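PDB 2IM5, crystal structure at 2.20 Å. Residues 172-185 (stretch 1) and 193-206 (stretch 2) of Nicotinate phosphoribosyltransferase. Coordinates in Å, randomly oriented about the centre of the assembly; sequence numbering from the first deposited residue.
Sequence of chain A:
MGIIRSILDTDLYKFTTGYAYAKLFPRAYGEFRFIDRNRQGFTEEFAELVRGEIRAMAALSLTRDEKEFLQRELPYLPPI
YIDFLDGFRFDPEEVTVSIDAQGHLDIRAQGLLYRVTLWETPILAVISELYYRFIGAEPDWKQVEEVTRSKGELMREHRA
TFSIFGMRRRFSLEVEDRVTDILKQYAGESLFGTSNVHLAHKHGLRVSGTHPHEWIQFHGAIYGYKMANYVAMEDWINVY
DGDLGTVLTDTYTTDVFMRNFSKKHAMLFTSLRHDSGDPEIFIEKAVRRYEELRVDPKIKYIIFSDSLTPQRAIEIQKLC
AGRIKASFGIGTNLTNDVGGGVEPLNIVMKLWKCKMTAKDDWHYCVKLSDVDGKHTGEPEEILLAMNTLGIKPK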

# COMPACT_ATOMS: atom_id res chain seq x y z
N SER A 172 -1.19 -4.34 16.46
CA SER A 172 -2.63 -4.42 16.70
C SER A 172 -3.27 -3.07 16.37
O SER A 172 -2.57 -2.06 16.22
N LEU A 173 -4.59 -3.06 16.26
CA LEU A 173 -5.33 -1.83 15.97
C LEU A 173 -5.06 -0.85 17.11
O LEU A 173 -4.82 0.34 16.90
N GLU A 174 -5.10 -1.38 18.33
CA GLU A 174 -4.88 -0.60 19.53
C GLU A 174 -3.52 0.09 19.51
O GLU A 174 -3.41 1.26 19.87
N VAL A 175 -2.48 -0.62 19.09
CA VAL A 175 -1.16 -0.02 19.02
C VAL A 175 -1.11 1.07 17.93
O VAL A 175 -0.59 2.17 18.19
N GLU A 176 -1.64 0.79 16.74
CA GLU A 176 -1.62 1.80 15.68
C GLU A 176 -2.43 3.02 16.10
O GLU A 176 -2.05 4.16 15.83
N ASP A 177 -3.55 2.78 16.77
CA ASP A 177 -4.43 3.85 17.23
C ASP A 177 -3.69 4.79 18.19
O ASP A 177 -3.69 6.00 18.00
N ARG A 178 -3.08 4.22 19.22
CA ARG A 178 -2.35 5.01 20.20
C ARG A 178 -1.13 5.71 19.60
O ARG A 178 -0.86 6.86 19.91
N VAL A 179 -0.40 5.00 18.75
CA VAL A 179 0.78 5.57 18.11
C VAL A 179 0.39 6.78 17.26
O VAL A 179 1.10 7.79 17.26
N THR A 180 -0.73 6.67 16.55
CA THR A 180 -1.22 7.77 15.72
C THR A 180 -1.57 8.95 16.61
O THR A 180 -1.27 10.10 16.28
N ASP A 181 -2.20 8.67 17.74
CA ASP A 181 -2.60 9.71 18.69
C ASP A 181 -1.37 10.45 19.22
O ASP A 181 -1.37 11.68 19.29
N ILE A 182 -0.34 9.70 19.58
CA ILE A 182 0.88 10.29 20.10
C ILE A 182 1.60 11.13 19.05
O ILE A 182 2.05 12.25 19.33
N LEU A 183 1.73 10.59 17.85
CA LEU A 183 2.41 11.31 16.78
C LEU A 183 1.70 12.62 16.47
O LEU A 183 2.33 13.65 16.27
N LYS A 184 0.37 12.58 16.44
CA LYS A 184 -0.41 13.77 16.17
C LYS A 184 -0.10 14.83 17.22
O LYS A 184 -0.03 16.02 16.92
N GLN A 185 0.10 14.38 18.44
CA GLN A 185 0.39 15.25 19.58
C GLN A 185 1.81 15.82 19.60
O GLN A 185 2.01 16.96 20.02
N GLY A 193 -0.23 12.95 7.42
CA GLY A 193 -1.48 12.24 7.62
C GLY A 193 -1.24 10.75 7.76
O GLY A 193 -0.12 10.32 8.04
N THR A 194 -2.29 9.96 7.58
CA THR A 194 -2.18 8.51 7.69
C THR A 194 -2.91 7.81 6.56
O THR A 194 -3.87 8.33 5.99
N SER A 195 -2.44 6.61 6.24
CA SER A 195 -3.03 5.81 5.19
C SER A 195 -4.30 5.13 5.70
O SER A 195 -5.20 4.82 4.91
N ASN A 196 -4.36 4.91 7.01
CA ASN A 196 -5.52 4.27 7.64
C ASN A 196 -6.68 5.26 7.67
O ASN A 196 -6.71 6.19 8.48
N VAL A 197 -7.66 5.05 6.79
CA VAL A 197 -8.81 5.95 6.69
C VAL A 197 -9.60 6.07 7.99
O VAL A 197 -10.04 7.17 8.36
N HIS A 198 -9.79 4.95 8.68
CA HIS A 198 -10.50 4.93 9.94
C HIS A 198 -9.84 5.80 11.01
O HIS A 198 -10.50 6.60 11.69
N LEU A 199 -8.53 5.64 11.17
CA LEU A 199 -7.81 6.42 12.17
C LEU A 199 -7.67 7.89 11.77
O LEU A 199 -7.50 8.76 12.62
N ALA A 200 -7.74 8.18 10.47
CA ALA A 200 -7.65 9.56 10.01
C ALA A 200 -8.96 10.22 10.41
O ALA A 200 -9.00 11.38 10.82
N HIS A 201 -10.04 9.46 10.30
CA HIS A 201 -11.37 9.93 10.67
C HIS A 201 -11.41 10.17 12.17
O HIS A 201 -11.77 11.25 12.64
N LYS A 202 -11.01 9.15 12.92
CA LYS A 202 -11.01 9.21 14.38
C LYS A 202 -10.14 10.32 14.98
O LYS A 202 -10.56 11.00 15.92
N HIS A 203 -8.94 10.50 14.44
CA HIS A 203 -8.02 11.50 14.97
C HIS A 203 -7.98 12.83 14.21
O HIS A 203 -7.12 13.67 14.48
N GLY A 204 -8.89 13.00 13.26
CA GLY A 204 -8.96 14.24 12.51
C GLY A 204 -7.71 14.56 11.71
O GLY A 204 -7.23 15.69 11.72
N LEU A 205 -7.17 13.56 11.03
CA LEU A 205 -5.98 13.73 10.22
C LEU A 205 -6.32 13.58 8.75
O LEU A 205 -7.38 13.07 8.40
N ARG A 206 -5.42 14.03 7.88
CA ARG A 206 -5.61 13.89 6.44
C ARG A 206 -5.31 12.44 6.09
O ARG A 206 -4.52 11.78 6.78

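Two helices that cross at a moderate angle often pack around an apolar knob flanked by polar contacts, some of them buried, and residues 172-185 and 193-206 of this phosphoribosyltransferase illustrate the arrangement. The axes of helices 173-185 and 197-203 approach to 10.6 Å with 47° between their directions, and the two stretches together bury 588 Å².

The apolar centre is built around one knob. Leu-199, in the m rotamer at chi1 with chi2 t, points toward the first helix and sits among Leu-173, Glu-176, Asp-177 and Thr-180. Leu-199 CD1 lies 3.3 Å from Glu-176 CG, so the aliphatic part of an acidic side chain helps to line the hole, and Leu-199 CD2 lies 4.4 Å from Leu-173 CD2. Glu-176 points toward the second stretch with chi1 and chi2 both t. Thr-180, chi1 m, also points inward; its CG2 is 3.5 Å from Leu-205 CD1. Leu-205, again m then t, extends the apolar surface beyond the second helix, where its CD2 meets Lys-184 CG at 3.8 Å.

Charged and ring contacts gather around Asp-177. Its CA-to-CB bond runs sideways, but the t rotamer brings the carboxylate nearer the other helix, and its two oxygens take separate partners. Asp-177 OD2 forms a salt bridge with Lys-202 NZ at 2.5 Å, reached by a fully extended lysine, while Asp-177 OD1 accepts a hydrogen bond from His-203 NE2 at 2.7 Å. His-203 points toward the first helix with chi1 m. The bond from Asp-177 meets the imidazole at its edge, leaving a face of the ring free to lie over Asp-181 CA. Lys-184, with all four chi angles t, reaches in the reverse sense: its NZ donates to the backbone His-203 O at 2.7 Å, close to where the second helix gives way to Gly-204, whose positive phi belongs to a Schellman motif.

At the other end of helix 197-203, a capping residue doubles as a contact. Asn-196, chi1 t, accepts from Leu-199 N through OD1 at 3.0 Å, and its ND2 gives a weak hydrogen bond to Glu-176 OE1, also at 3.0 Å.

Two waters complete a buried polar pocket. Glu-176 OE2 stands 4.4 Å from Thr-194 OG1, too far for a direct hydrogen bond, and both waters bridge the gap. Water 1 donates to Glu-176 OE2 at 3.0 Å and to Thr-180 OG1 at 2.8 Å, and lies 2.6 Å from Thr-194 OG1; water 2 donates to Glu-176 OE2 at 2.5 Å and is 3.2 Å from Thr-194 OG1. Thr-180 OG1 in turn donates to Glu-176 O at 2.7 Å, so this hydroxyl serves both its own helix and the water network.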

# COMPACT_ATOMS: atom_id res chain seq x y z
CB SER A 172 -2.92 -4.74 18.17
OG SER A 172 -2.45 -3.70 19.01
CB LEU A 173 -6.83 -2.12 15.91
CG LEU A 173 -7.80 -1.18 15.16
CD1 LEU A 173 -9.14 -1.18 15.90
CD2 LEU A 173 -7.27 0.23 15.08
CB GLU A 174 -5.00 -1.51 20.75
CG GLU A 174 -4.80 -0.82 22.08
CD GLU A 174 -5.15 -1.73 23.23
OE1 GLU A 174 -4.66 -2.88 23.26
OE2 GLU A 174 -5.93 -1.29 24.11
CB VAL A 175 -0.08 -1.08 18.74
CG1 VAL A 175 1.23 -0.40 18.38
CG2 VAL A 175 0.10 -1.97 19.96
CB GLU A 176 -2.17 1.26 14.35
CG GLU A 176 -2.28 2.35 13.27
CD GLU A 176 -2.76 1.87 11.88
OE1 GLU A 176 -3.45 0.83 11.78
OE2 GLU A 176 -2.45 2.57 10.89
CB ASP A 177 -5.65 3.26 17.93
CG ASP A 177 -6.73 4.29 18.21
OD1 ASP A 177 -6.41 5.49 18.33
OD2 ASP A 177 -7.91 3.91 18.32
CB ARG A 178 -1.93 4.14 21.39
CG ARG A 178 -1.19 4.89 22.49
CD ARG A 178 -1.95 6.15 22.91
NE ARG A 178 -1.18 6.95 23.87
CZ ARG A 178 -1.49 8.20 24.21
NH1 ARG A 178 -2.54 8.80 23.67
NH2 ARG A 178 -0.74 8.85 25.09
CB VAL A 179 1.49 4.52 17.20
CG1 VAL A 179 2.50 5.21 16.28
CG2 VAL A 179 2.21 3.49 18.08
CB THR A 180 -2.48 7.34 14.94
OG1 THR A 180 -2.14 6.25 14.07
CG2 THR A 180 -3.01 8.51 14.11
CB ASP A 181 -3.35 9.09 19.86
CG ASP A 181 -4.15 10.12 20.64
OD1 ASP A 181 -3.70 11.28 20.73
OD2 ASP A 181 -5.23 9.76 21.16
CB ILE A 182 1.84 9.20 20.62
CG1 ILE A 182 1.18 8.45 21.78
CG2 ILE A 182 3.16 9.82 21.06
CD1 ILE A 182 1.95 7.22 22.23
CB LEU A 183 2.51 10.45 15.52
CG LEU A 183 3.55 9.33 15.63
CD1 LEU A 183 3.48 8.40 14.42
CD2 LEU A 183 4.93 9.95 15.74
CB LYS A 184 -1.91 13.45 16.22
CG LYS A 184 -2.78 14.66 15.93
CD LYS A 184 -4.24 14.41 16.29
CE LYS A 184 -5.07 15.67 16.04
NZ LYS A 184 -6.50 15.47 16.37
CB GLN A 185 0.13 14.47 20.87
CG GLN A 185 0.06 15.31 22.13
CD GLN A 185 -0.07 14.46 23.39
OE1 GLN A 185 -0.80 13.47 23.41
NE2 GLN A 185 0.63 14.87 24.45
CB THR A 194 -2.77 8.01 9.02
OG1 THR A 194 -2.67 6.57 9.07
CG2 THR A 194 -4.22 8.41 9.14
CB SER A 195 -2.02 4.77 4.71
OG SER A 195 -2.54 4.01 3.64
CB ASN A 196 -5.17 3.84 9.06
CG ASN A 196 -6.24 2.98 9.68
OD1 ASN A 196 -7.43 3.33 9.66
ND2 ASN A 196 -5.84 1.84 10.24
CB VAL A 197 -9.74 5.53 5.54
CG1 VAL A 197 -10.84 6.57 5.34
CG2 VAL A 197 -8.93 5.35 4.26
CB HIS A 198 -10.61 3.50 10.47
CG HIS A 198 -10.96 3.42 11.93
ND1 HIS A 198 -12.12 3.96 12.45
CD2 HIS A 198 -10.30 2.87 12.97
CE1 HIS A 198 -12.15 3.74 13.75
NE2 HIS A 198 -11.06 3.08 14.09
CB LEU A 199 -6.44 5.79 12.44
CG LEU A 199 -6.56 4.42 13.12
CD1 LEU A 199 -5.17 3.84 13.39
CD2 LEU A 199 -7.35 4.56 14.43
CB ALA A 200 -7.49 9.60 8.50
CB HIS A 201 -12.42 8.89 10.29
CG HIS A 201 -13.81 9.24 10.73
ND1 HIS A 201 -14.79 8.28 10.90
CD2 HIS A 201 -14.39 10.43 11.02
CE1 HIS A 201 -15.91 8.87 11.28
NE2 HIS A 201 -15.69 10.17 11.36
CB LYS A 202 -10.56 7.87 14.95
CG LYS A 202 -10.42 7.86 16.46
CD LYS A 202 -10.21 6.46 17.01
CE LYS A 202 -10.03 6.51 18.52
NZ LYS A 202 -9.95 5.16 19.12
CB HIS A 203 -6.62 10.91 15.05
CG HIS A 203 -6.51 9.76 16.00
ND1 HIS A 203 -6.69 9.89 17.36
CD2 HIS A 203 -6.28 8.44 15.77
CE1 HIS A 203 -6.57 8.70 17.93
NE2 HIS A 203 -6.32 7.81 16.99
CB LEU A 205 -4.93 12.67 10.60
CG LEU A 205 -4.42 12.65 12.05
CD1 LEU A 205 -3.56 11.41 12.25
CD2 LEU A 205 -3.62 13.93 12.34
CB ARG A 206 -4.62 14.77 5.67
CG ARG A 206 -4.88 16.27 5.71
CD ARG A 206 -3.90 16.99 4.78
NE ARG A 206 -2.54 17.01 5.32
CZ ARG A 206 -2.08 17.92 6.16
NH1 ARG A 206 -2.85 18.92 6.57
NH2 ARG A 206 -0.84 17.84 6.62
O HOH W 1 -2.74 5.47 11.40
O HOH W 2 -1.46 3.62 8.85